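Local coordinates for protein glucose-6-phosphate dehydrogenase (Trypanosoma cruzi, PDB 5AQ1) that catalyses the NADP-dependent oxidation of glucose 6-phosphate, the first step of the pentose phosphate pathway, at residues I270-E284 with V351-A365. Residues are numbered along the deposited sequence; the frame is centred on the assembly and turned at random.
With BG6 (6-O-phosphono-beta-D-glucopyranose), chain F.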
ATOM      1  N   ILE B 270     -32.055  -9.906   5.070  1.00 36.34           N
ATOM      2  CA  ILE B 270     -30.909  -9.049   5.384  1.00 36.42           C
ATOM      3  C   ILE B 270     -30.130  -9.565   6.593  1.00 36.12           C
ATOM      4  O   ILE B 270     -28.911  -9.713   6.531  1.00 35.12           O
ATOM      5  CB  ILE B 270     -31.332  -7.581   5.606  1.00 37.66           C
ATOM      6  CG1 ILE B 270     -31.884  -7.005   4.297  1.00 38.72           C
ATOM      7  CG2 ILE B 270     -30.150  -6.749   6.100  1.00 37.38           C
ATOM      8  CD1 ILE B 270     -32.355  -5.570   4.382  1.00 39.69           C
ATOM      9  N   GLN B 271     -30.843  -9.857   7.679  1.00 36.69           N
ATOM     10  CA  GLN B 271     -30.229 -10.333   8.921  1.00 36.14           C
ATOM     11  C   GLN B 271     -29.444 -11.632   8.758  1.00 35.74           C
ATOM     12  O   GLN B 271     -28.510 -11.895   9.521  1.00 36.06           O
ATOM     13  CB  GLN B 271     -31.304 -10.508   9.997  1.00 36.84           C
ATOM     14  CG  GLN B 271     -30.785 -10.980  11.348  1.00 37.01           C
ATOM     15  CD  GLN B 271     -30.657 -12.493  11.466  1.00 36.48           C
ATOM     16  OE1 GLN B 271     -31.166 -13.248  10.637  1.00 35.44           O
ATOM     17  NE2 GLN B 271     -29.960 -12.938  12.502  1.00 37.31           N
ATOM     18  N   ASN B 272     -29.819 -12.440   7.769  1.00 35.86           N
ATOM     19  CA  ASN B 272     -29.184 -13.735   7.552  1.00 35.75           C
ATOM     20  C   ASN B 272     -28.412 -13.791   6.231  1.00 35.26           C
ATOM     21  O   ASN B 272     -27.183 -13.763   6.235  1.00 35.29           O
ATOM     22  CB  ASN B 272     -30.207 -14.878   7.677  1.00 36.33           C
ATOM     23  CG  ASN B 272     -31.554 -14.539   7.060  1.00 39.00           C
ATOM     24  OD1 ASN B 272     -31.687 -14.472   5.838  1.00 39.80           O
ATOM     25  ND2 ASN B 272     -32.561 -14.326   7.902  1.00 39.95           N
ATOM     26  N   HIS B 273     -29.116 -13.849   5.105  1.00 35.68           N
ATOM     27  CA  HIS B 273     -28.467 -14.104   3.818  1.00 35.45           C
ATOM     28  C   HIS B 273     -27.415 -13.052   3.473  1.00 34.82           C
ATOM     29  O   HIS B 273     -26.272 -13.384   3.158  1.00 33.91           O
ATOM     30  CB  HIS B 273     -29.498 -14.161   2.688  1.00 36.87           C
ATOM     31  CG  HIS B 273     -30.523 -15.241   2.849  1.00 37.62           C
ATOM     32  ND1 HIS B 273     -30.193 -16.537   3.186  1.00 37.98           N
ATOM     33  CD2 HIS B 273     -31.867 -15.222   2.696  1.00 38.29           C
ATOM     34  CE1 HIS B 273     -31.291 -17.268   3.241  1.00 38.85           C
ATOM     35  NE2 HIS B 273     -32.321 -16.494   2.948  1.00 39.68           N
ATOM     36  N   LEU B 274     -27.807 -11.784   3.531  1.00 35.26           N
ATOM     37  CA  LEU B 274     -26.934 -10.694   3.101  1.00 35.63           C
ATOM     38  C   LEU B 274     -25.867 -10.351   4.143  1.00 35.20           C
ATOM     39  O   LEU B 274     -24.781  -9.885   3.785  1.00 36.60           O
ATOM     40  CB  LEU B 274     -27.757  -9.455   2.738  1.00 35.36           C
ATOM     41  CG  LEU B 274     -28.886  -9.660   1.715  1.00 36.28           C
ATOM     42  CD1 LEU B 274     -29.387  -8.312   1.214  1.00 37.18           C
ATOM     43  CD2 LEU B 274     -28.460 -10.529   0.539  1.00 35.49           C
ATOM     44  N   THR B 275     -26.168 -10.584   5.417  1.00 34.06           N
ATOM     45  CA  THR B 275     -25.176 -10.422   6.477  1.00 33.67           C
ATOM     46  C   THR B 275     -24.107 -11.515   6.391  1.00 33.28           C
ATOM     47  O   THR B 275     -22.940 -11.269   6.680  1.00 33.00           O
ATOM     48  CB  THR B 275     -25.837 -10.431   7.868  1.00 34.77           C
ATOM     49  OG1 THR B 275     -26.792  -9.369   7.943  1.00 33.95           O
ATOM     50  CG2 THR B 275     -24.797 -10.248   8.979  1.00 35.89           C
ATOM     51  N   GLN B 276     -24.505 -12.721   5.994  1.00 34.98           N
ATOM     52  CA  GLN B 276     -23.545 -13.798   5.736  1.00 34.96           C
ATOM     53  C   GLN B 276     -22.579 -13.392   4.627  1.00 34.98           C
ATOM     54  O   GLN B 276     -21.361 -13.526   4.765  1.00 34.63           O
ATOM     55  CB  GLN B 276     -24.265 -15.092   5.347  1.00 35.88           C
ATOM     56  CG  GLN B 276     -24.777 -15.899   6.527  1.00 36.82           C
ATOM     57  CD  GLN B 276     -23.663 -16.491   7.364  1.00 38.52           C
ATOM     58  OE1 GLN B 276     -22.528 -16.635   6.902  1.00 39.00           O
ATOM     59  NE2 GLN B 276     -23.979 -16.842   8.605  1.00 40.09           N
ATOM     60  N   ILE B 277     -23.138 -12.896   3.526  1.00 34.91           N
ATOM     61  CA  ILE B 277     -22.335 -12.384   2.419  1.00 34.94           C
ATOM     62  C   ILE B 277     -21.448 -11.235   2.902  1.00 33.86           C
ATOM     63  O   ILE B 277     -20.262 -11.192   2.582  1.00 32.74           O
ATOM     64  CB  ILE B 277     -23.224 -11.938   1.235  1.00 34.97           C
ATOM     65  CG1 ILE B 277     -23.817 -13.169   0.543  1.00 35.28           C
ATOM     66  CG2 ILE B 277     -22.429 -11.119   0.229  1.00 35.22           C
ATOM     67  CD1 ILE B 277     -24.985 -12.868  -0.368  1.00 35.55           C
ATOM     68  N   LEU B 278     -22.022 -10.322   3.681  1.00 33.21           N
ATOM     69  CA  LEU B 278     -21.264  -9.206   4.248  1.00 32.85           C
ATOM     70  C   LEU B 278     -20.036  -9.695   5.007  1.00 32.93           C
ATOM     71  O   LEU B 278     -18.937  -9.166   4.824  1.00 31.96           O
ATOM     72  CB  LEU B 278     -22.141  -8.366   5.182  1.00 32.41           C
ATOM     73  CG  LEU B 278     -21.443  -7.253   5.969  1.00 32.75           C
ATOM     74  CD1 LEU B 278     -20.804  -6.235   5.035  1.00 32.74           C
ATOM     75  CD2 LEU B 278     -22.431  -6.574   6.901  1.00 33.49           C
ATOM     76  N   SER B 279     -20.230 -10.711   5.848  1.00 32.47           N
ATOM     77  CA  SER B 279     -19.156 -11.230   6.692  1.00 32.83           C
ATOM     78  C   SER B 279     -18.039 -11.852   5.864  1.00 32.53           C
ATOM     79  O   SER B 279     -16.865 -11.686   6.180  1.00 32.71           O
ATOM     80  CB  SER B 279     -19.691 -12.251   7.698  1.00 33.06           C
ATOM     81  OG  SER B 279     -20.064 -13.459   7.059  1.00 34.49           O
ATOM     82  N   LEU B 280     -18.405 -12.560   4.799  1.00 32.49           N
ATOM     83  CA  LEU B 280     -17.412 -13.156   3.908  1.00 32.25           C
ATOM     84  C   LEU B 280     -16.612 -12.095   3.148  1.00 31.75           C
ATOM     85  O   LEU B 280     -15.415 -12.270   2.917  1.00 33.27           O
ATOM     86  CB  LEU B 280     -18.084 -14.110   2.921  1.00 32.26           C
ATOM     87  CG  LEU B 280     -18.689 -15.371   3.542  1.00 32.08           C
ATOM     88  CD1 LEU B 280     -19.611 -16.064   2.554  1.00 32.45           C
ATOM     89  CD2 LEU B 280     -17.602 -16.325   4.013  1.00 32.71           C
ATOM     90  N   LEU B 281     -17.272 -11.002   2.772  1.00 30.15           N
ATOM     91  CA  LEU B 281     -16.621  -9.916   2.039  1.00 29.93           C
ATOM     92  C   LEU B 281     -15.708  -9.041   2.906  1.00 29.84           C
ATOM     93  O   LEU B 281     -14.836  -8.363   2.372  1.00 30.31           O
ATOM     94  CB  LEU B 281     -17.671  -9.016   1.381  1.00 30.02           C
ATOM     95  CG  LEU B 281     -18.521  -9.635   0.272  1.00 30.39           C
ATOM     96  CD1 LEU B 281     -19.720  -8.750  -0.022  1.00 30.51           C
ATOM     97  CD2 LEU B 281     -17.701  -9.869  -0.988  1.00 30.67           C
ATOM     98  N   THR B 282     -15.921  -9.042   4.222  1.00 28.81           N
ATOM     99  CA  THR B 282     -15.235  -8.113   5.124  1.00 29.00           C
ATOM    100  C   THR B 282     -14.252  -8.754   6.112  1.00 30.05           C
ATOM    101  O   THR B 282     -13.367  -8.067   6.625  1.00 30.23           O
ATOM    102  CB  THR B 282     -16.252  -7.289   5.938  1.00 28.70           C
ATOM    103  OG1 THR B 282     -17.116  -8.173   6.660  1.00 28.45           O
ATOM    104  CG2 THR B 282     -17.080  -6.403   5.017  1.00 28.76           C
ATOM    105  N   MET B 283     -14.417 -10.043   6.400  1.00 30.85           N
ATOM    106  CA  MET B 283     -13.554 -10.743   7.353  1.00 31.56           C
ATOM    107  C   MET B 283     -12.080 -10.619   6.990  1.00 31.48           C
ATOM    108  O   MET B 283     -11.732 -10.395   5.831  1.00 30.98           O
ATOM    109  CB  MET B 283     -13.929 -12.232   7.439  1.00 32.57           C
ATOM    110  CG  MET B 283     -13.729 -13.015   6.146  1.00 34.14           C
ATOM    111  SD  MET B 283     -14.262 -14.740   6.230  1.00 35.15           S
ATOM    112  CE  MET B 283     -12.697 -15.563   6.486  1.00 37.02           C
ATOM    113  N   GLU B 284     -11.220 -10.768   7.993  1.00 31.73           N
ATOM    114  CA  GLU B 284      -9.785 -10.864   7.757  1.00 32.88           C
ATOM    115  C   GLU B 284      -9.439 -12.237   7.189  1.00 33.08           C
ATOM    116  O   GLU B 284     -10.251 -13.164   7.228  1.00 33.53           O
ATOM    117  CB  GLU B 284      -9.003 -10.630   9.052  1.00 33.71           C
ATOM    118  CG  GLU B 284      -9.113  -9.215   9.599  1.00 34.07           C
ATOM    119  CD  GLU B 284      -8.471  -8.187   8.691  1.00 34.19           C
ATOM    120  OE1 GLU B 284      -7.369  -8.465   8.163  1.00 35.77           O
ATOM    121  OE2 GLU B 284      -9.068  -7.106   8.498  1.00 32.16           O
ATOM    122  N   VAL B 351     -18.394  -0.601   8.899  1.00 36.15           N
ATOM    123  CA  VAL B 351     -17.561  -1.559   9.616  1.00 34.79           C
ATOM    124  C   VAL B 351     -16.408  -0.781  10.236  1.00 34.65           C
ATOM    125  O   VAL B 351     -15.572  -0.231   9.514  1.00 35.52           O
ATOM    126  CB  VAL B 351     -17.017  -2.651   8.677  1.00 34.67           C
ATOM    127  CG1 VAL B 351     -16.257  -3.706   9.469  1.00 34.75           C
ATOM    128  CG2 VAL B 351     -18.153  -3.295   7.893  1.00 34.84           C
ATOM    129  N   ASN B 352     -16.376  -0.715  11.565  1.00 34.27           N
ATOM    130  CA  ASN B 352     -15.379   0.082  12.259  1.00 34.55           C
ATOM    131  C   ASN B 352     -14.096  -0.682  12.572  1.00 35.29           C
ATOM    132  O   ASN B 352     -13.884  -1.163  13.689  1.00 34.59           O
ATOM    133  CB  ASN B 352     -15.945   0.685  13.539  1.00 34.86           C
ATOM    134  CG  ASN B 352     -15.005   1.694  14.157  1.00 35.80           C
ATOM    135  OD1 ASN B 352     -14.289   2.404  13.446  1.00 39.06           O
ATOM    136  ND2 ASN B 352     -14.986   1.759  15.477  1.00 36.00           N
ATOM    137  N   ASN B 353     -13.237  -0.770  11.562  1.00 35.60           N
ATOM    138  CA  ASN B 353     -11.870  -1.240  11.734  1.00 35.00           C
ATOM    139  C   ASN B 353     -10.971  -0.607  10.670  1.00 33.62           C
ATOM    140  O   ASN B 353     -11.434   0.180   9.840  1.00 32.60           O
ATOM    141  CB  ASN B 353     -11.804  -2.775  11.718  1.00 34.67           C
ATOM    142  CG  ASN B 353     -12.106  -3.378  10.353  1.00 33.71           C
ATOM    143  OD1 ASN B 353     -12.003  -2.717   9.319  1.00 34.00           O
ATOM    144  ND2 ASN B 353     -12.454  -4.657  10.346  1.00 33.60           N
ATOM    145  N   ASP B 354      -9.692  -0.953  10.696  1.00 33.32           N
ATOM    146  CA  ASP B 354      -8.708  -0.264   9.873  1.00 32.66           C
ATOM    147  C   ASP B 354      -8.774  -0.646   8.397  1.00 31.78           C
ATOM    148  O   ASP B 354      -8.417   0.152   7.537  1.00 31.54           O
ATOM    149  CB  ASP B 354      -7.320  -0.494  10.449  1.00 33.03           C
ATOM    150  CG  ASP B 354      -7.179   0.095  11.839  1.00 34.36           C
ATOM    151  OD1 ASP B 354      -7.217   1.342  11.964  1.00 35.85           O
ATOM    152  OD2 ASP B 354      -7.048  -0.679  12.807  1.00 33.84           O
ATOM    153  N   ARG B 355      -9.242  -1.851   8.102  1.00 31.33           N
ATOM    154  CA  ARG B 355      -9.444  -2.259   6.719  1.00 31.46           C
ATOM    155  C   ARG B 355     -10.583  -1.480   6.062  1.00 31.70           C
ATOM    156  O   ARG B 355     -10.505  -1.156   4.874  1.00 32.82           O
ATOM    157  CB  ARG B 355      -9.733  -3.759   6.641  1.00 31.35           C
ATOM    158  CG  ARG B 355      -9.920  -4.299   5.229  1.00 31.50           C
ATOM    159  CD  ARG B 355     -10.239  -5.780   5.251  1.00 31.78           C
ATOM    160  NE  ARG B 355      -9.087  -6.573   5.666  1.00 33.06           N
ATOM    161  CZ  ARG B 355      -8.142  -7.031   4.849  1.00 34.62           C
ATOM    162  NH1 ARG B 355      -8.182  -6.787   3.540  1.00 35.71           N
ATOM    163  NH2 ARG B 355      -7.138  -7.743   5.348  1.00 34.68           N
ATOM    164  N   TRP B 356     -11.627  -1.178   6.833  1.00 32.07           N
ATOM    165  CA  TRP B 356     -12.903  -0.714   6.270  1.00 32.12           C
ATOM    166  C   TRP B 356     -13.356   0.684   6.682  1.00 32.23           C
ATOM    167  O   TRP B 356     -14.426   1.128   6.259  1.00 30.41           O
ATOM    168  CB  TRP B 356     -14.006  -1.716   6.631  1.00 31.82           C
ATOM    169  CG  TRP B 356     -13.811  -3.038   5.992  1.00 31.20           C
ATOM    170  CD1 TRP B 356     -13.612  -4.232   6.619  1.00 31.30           C
ATOM    171  CD2 TRP B 356     -13.776  -3.310   4.586  1.00 31.14           C
ATOM    172  NE1 TRP B 356     -13.465  -5.236   5.689  1.00 30.91           N
ATOM    173  CE2 TRP B 356     -13.561  -4.696   4.434  1.00 30.55           C
ATOM    174  CE3 TRP B 356     -13.911  -2.516   3.439  1.00 31.18           C
ATOM    175  CZ2 TRP B 356     -13.476  -5.304   3.184  1.00 29.95           C
ATOM    176  CZ3 TRP B 356     -13.828  -3.121   2.197  1.00 30.91           C
ATOM    177  CH2 TRP B 356     -13.613  -4.503   2.079  1.00 30.84           C
ATOM    178  N   HIS B 357     -12.555   1.388   7.476  1.00 34.90           N
ATOM    179  CA  HIS B 357     -12.953   2.713   7.945  1.00 36.90           C
ATOM    180  C   HIS B 357     -13.273   3.638   6.772  1.00 37.04           C
ATOM    181  O   HIS B 357     -12.479   3.767   5.835  1.00 37.69           O
ATOM    182  CB  HIS B 357     -11.870   3.345   8.818  1.00 38.61           C
ATOM    183  CG  HIS B 357     -12.227   4.709   9.334  1.00 40.86           C
ATOM    184  ND1 HIS B 357     -13.267   4.925  10.216  1.00 41.68           N
ATOM    185  CD2 HIS B 357     -11.681   5.924   9.091  1.00 40.47           C
ATOM    186  CE1 HIS B 357     -13.345   6.214  10.492  1.00 41.58           C
ATOM    187  NE2 HIS B 357     -12.395   6.842   9.822  1.00 41.63           N
ATOM    188  N   GLY B 358     -14.448   4.259   6.826  1.00 36.66           N
ATOM    189  CA  GLY B 358     -14.870   5.219   5.818  1.00 37.29           C
ATOM    190  C   GLY B 358     -15.490   4.625   4.565  1.00 38.28           C
ATOM    191  O   GLY B 358     -15.892   5.371   3.671  1.00 40.58           O
ATOM    192  N   VAL B 359     -15.574   3.296   4.488  1.00 36.74           N
ATOM    193  CA  VAL B 359     -16.137   2.624   3.319  1.00 34.63           C
ATOM    194  C   VAL B 359     -17.594   2.280   3.604  1.00 35.11           C
ATOM    195  O   VAL B 359     -17.873   1.412   4.428  1.00 35.34           O
ATOM    196  CB  VAL B 359     -15.367   1.331   2.981  1.00 34.06           C
ATOM    197  CG1 VAL B 359     -15.919   0.683   1.716  1.00 33.56           C
ATOM    198  CG2 VAL B 359     -13.888   1.628   2.815  1.00 33.88           C
ATOM    199  N   PRO B 360     -18.533   2.965   2.933  1.00 36.16           N
ATOM    200  CA  PRO B 360     -19.943   2.659   3.154  1.00 35.88           C
ATOM    201  C   PRO B 360     -20.353   1.305   2.572  1.00 35.70           C
ATOM    202  O   PRO B 360     -19.984   0.969   1.442  1.00 33.93           O
ATOM    203  CB  PRO B 360     -20.663   3.794   2.421  1.00 36.46           C
ATOM    204  CG  PRO B 360     -19.716   4.204   1.348  1.00 36.45           C
ATOM    205  CD  PRO B 360     -18.356   4.055   1.959  1.00 36.30           C
ATOM    206  N   PHE B 361     -21.115   0.543   3.351  1.00 35.77           N
ATOM    207  CA  PHE B 361     -21.681  -0.719   2.888  1.00 35.10           C
ATOM    208  C   PHE B 361     -23.175  -0.559   2.691  1.00 35.44           C
ATOM    209  O   PHE B 361     -23.906  -0.329   3.652  1.00 34.69           O
ATOM    210  CB  PHE B 361     -21.385  -1.833   3.885  1.00 34.13           C
ATOM    211  CG  PHE B 361     -19.982  -2.334   3.806  1.00 33.91           C
ATOM    212  CD1 PHE B 361     -18.965  -1.696   4.501  1.00 34.09           C
ATOM    213  CD2 PHE B 361     -19.669  -3.425   3.018  1.00 33.77           C
ATOM    214  CE1 PHE B 361     -17.664  -2.153   4.424  1.00 34.06           C
ATOM    215  CE2 PHE B 361     -18.369  -3.886   2.935  1.00 34.18           C
ATOM    216  CZ  PHE B 361     -17.365  -3.250   3.639  1.00 33.77           C
ATOM    217  N   ILE B 362     -23.616  -0.676   1.440  1.00 36.14           N
ATOM    218  CA  ILE B 362     -25.025  -0.556   1.092  1.00 37.77           C
ATOM    219  C   ILE B 362     -25.634  -1.946   0.990  1.00 38.16           C
ATOM    220  O   ILE B 362     -25.258  -2.731   0.121  1.00 39.05           O
ATOM    221  CB  ILE B 362     -25.230   0.153  -0.264  1.00 39.80           C
ATOM    222  CG1 ILE B 362     -24.377   1.420  -0.374  1.00 40.10           C
ATOM    223  CG2 ILE B 362     -26.703   0.482  -0.477  1.00 41.21           C
ATOM    224  CD1 ILE B 362     -24.633   2.437   0.712  1.00 40.94           C
ATOM    225  N   ILE B 363     -26.562  -2.255   1.887  1.00 39.15           N
ATOM    226  CA  ILE B 363     -27.306  -3.509   1.824  1.00 39.35           C
ATOM    227  C   ILE B 363     -28.710  -3.178   1.353  1.00 39.08           C
ATOM    228  O   ILE B 363     -29.393  -2.369   1.982  1.00 38.88           O
ATOM    229  CB  ILE B 363     -27.431  -4.194   3.204  1.00 40.21           C
ATOM    230  CG1 ILE B 363     -26.089  -4.220   3.949  1.00 40.65           C
ATOM    231  CG2 ILE B 363     -28.004  -5.600   3.042  1.00 39.98           C
ATOM    232  CD1 ILE B 363     -25.105  -5.246   3.438  1.00 41.13           C
ATOM    233  N   ARG B 364     -29.144  -3.779   0.251  1.00 38.11           N
ATOM    234  CA  ARG B 364     -30.523  -3.590  -0.186  1.00 40.61           C
ATOM    235  C   ARG B 364     -31.211  -4.902  -0.546  1.00 40.49           C
ATOM    236  O   ARG B 364     -30.598  -5.827  -1.082  1.00 39.88           O
ATOM    237  CB  ARG B 364     -30.612  -2.576  -1.332  1.00 41.56           C
ATOM    238  CG  ARG B 364     -29.751  -2.895  -2.534  1.00 40.92           C
ATOM    239  CD  ARG B 364     -29.872  -1.794  -3.567  1.00 41.62           C
ATOM    240  NE  ARG B 364     -29.344  -2.232  -4.853  1.00 41.35           N
ATOM    241  CZ  ARG B 364     -29.722  -1.755  -6.037  1.00 41.91           C
ATOM    242  NH1 ARG B 364     -30.646  -0.801  -6.132  1.00 42.48           N
ATOM    243  NH2 ARG B 364     -29.172  -2.248  -7.140  1.00 42.23           N
ATOM    244  N   ALA B 365     -32.497  -4.967  -0.222  1.00 39.84           N
ATOM    245  CA  ALA B 365     -33.288  -6.171  -0.395  1.00 39.69           C
ATOM    246  C   ALA B 365     -34.746  -5.781  -0.561  1.00 40.14           C
ATOM    247  O   ALA B 365     -35.279  -5.001   0.229  1.00 40.80           O
ATOM    248  CB  ALA B 365     -33.119  -7.088   0.807  1.00 39.79           C
TER
HETATM  249  C1  BG6 F 550     -35.789 -17.536   1.944  1.00 30.92           C
HETATM  250  C2  BG6 F 550     -36.662 -16.353   2.356  1.00 29.76           C
HETATM  251  O1  BG6 F 550     -34.834 -17.830   2.971  1.00 31.30           O
HETATM  252  O5  BG6 F 550     -35.094 -17.222   0.734  1.00 31.60           O
HETATM  253  C3  BG6 F 550     -37.623 -16.015   1.228  1.00 30.10           C
HETATM  254  O2  BG6 F 550     -37.390 -16.659   3.549  1.00 29.50           O
HETATM  255  C4  BG6 F 550     -36.815 -15.734  -0.028  1.00 31.47           C
HETATM  256  O3  BG6 F 550     -38.434 -14.879   1.548  1.00 29.87           O
HETATM  257  C5  BG6 F 550     -35.966 -16.951  -0.368  1.00 32.13           C
HETATM  258  O4  BG6 F 550     -37.700 -15.413  -1.103  1.00 32.49           O
HETATM  259  C6  BG6 F 550     -35.158 -16.727  -1.643  1.00 32.94           C
HETATM  260  O6  BG6 F 550     -34.228 -17.792  -1.844  1.00 33.63           O
HETATM  261  P   BG6 F 550     -33.509 -17.975  -3.271  1.00 34.65           P
HETATM  262  O1P BG6 F 550     -32.863 -16.638  -3.551  1.00 37.93           O
HETATM  263  O2P BG6 F 550     -32.508 -19.075  -3.051  1.00 37.03           O
HETATM  264  O3P BG6 F 550     -34.649 -18.332  -4.196  1.00 38.15           O
HETATM  265  O   HOH W   1     -11.911  -7.150   8.787  1.00 20.69           O
HETATM  266  O   HOH W   2      -8.950  -4.488  10.137  1.00 30.04           O
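Arg355 and Glu284 form a side-on salt bridge just past the end of helix 270-282. Arg355 NE donates to Glu284 OE2 at 2.9 Å, and Arg355 NH2 donates to Glu284 OE1. Both bonds are nearly straight and lie in the guanidinium plane, but they meet the carboxylate from above its own plane; the two groups are turned 46° apart. The arginine chain bends at chi3 (-70°), which turns NE toward the acid. Arg355 NH1 bonds to Trp235 O.

Trp356 NE1 donates to Thr282 O at 3.0 Å. The bond runs in the carbonyl plane, onto a lone pair, and within the indole plane. A water also donates to Thr282 O and to Glu284 OE2. One face of the Trp356 indole takes Thr282 CG2 in a CH-pi contact, 4.2 Å from the centroid of its five-membered ring; Arg355 CG lies over the opposite face. Thr282 OG1 bonds back to Leu278 O, while Thr282 CG2 also meets Phe361 CZ at 3.5 Å.

Further back along the helix the contact is apolar. Leu278 CD1 touches Phe361 CD2 at 3.6 Å. Leu274 CD1 packs on Ile363 CG2 and Ala365 CB, and Ile270 CG1 reaches Ala365 CB at 3.7 Å. His273 instead hydrogen-bonds through NE2 to O1 of the bound glucose 6-phosphate, and its ND1 bonds to Asp210. The helix that packs on the sheet also supplies this residue of the sugar pocket.

Helix 264-282 lies against the mixed sheet of the C-terminal domain. Its part 270-282 runs roughly antiparallel to strand 361-365 (146°), the axes 9.7 Å apart at their closest. Strand 361-366 lies between strands 240-248, parallel to it, and 344-349, antiparallel. Helices 291-302 and 460-479 also contact the helix; helix 495-504 packs on the strand.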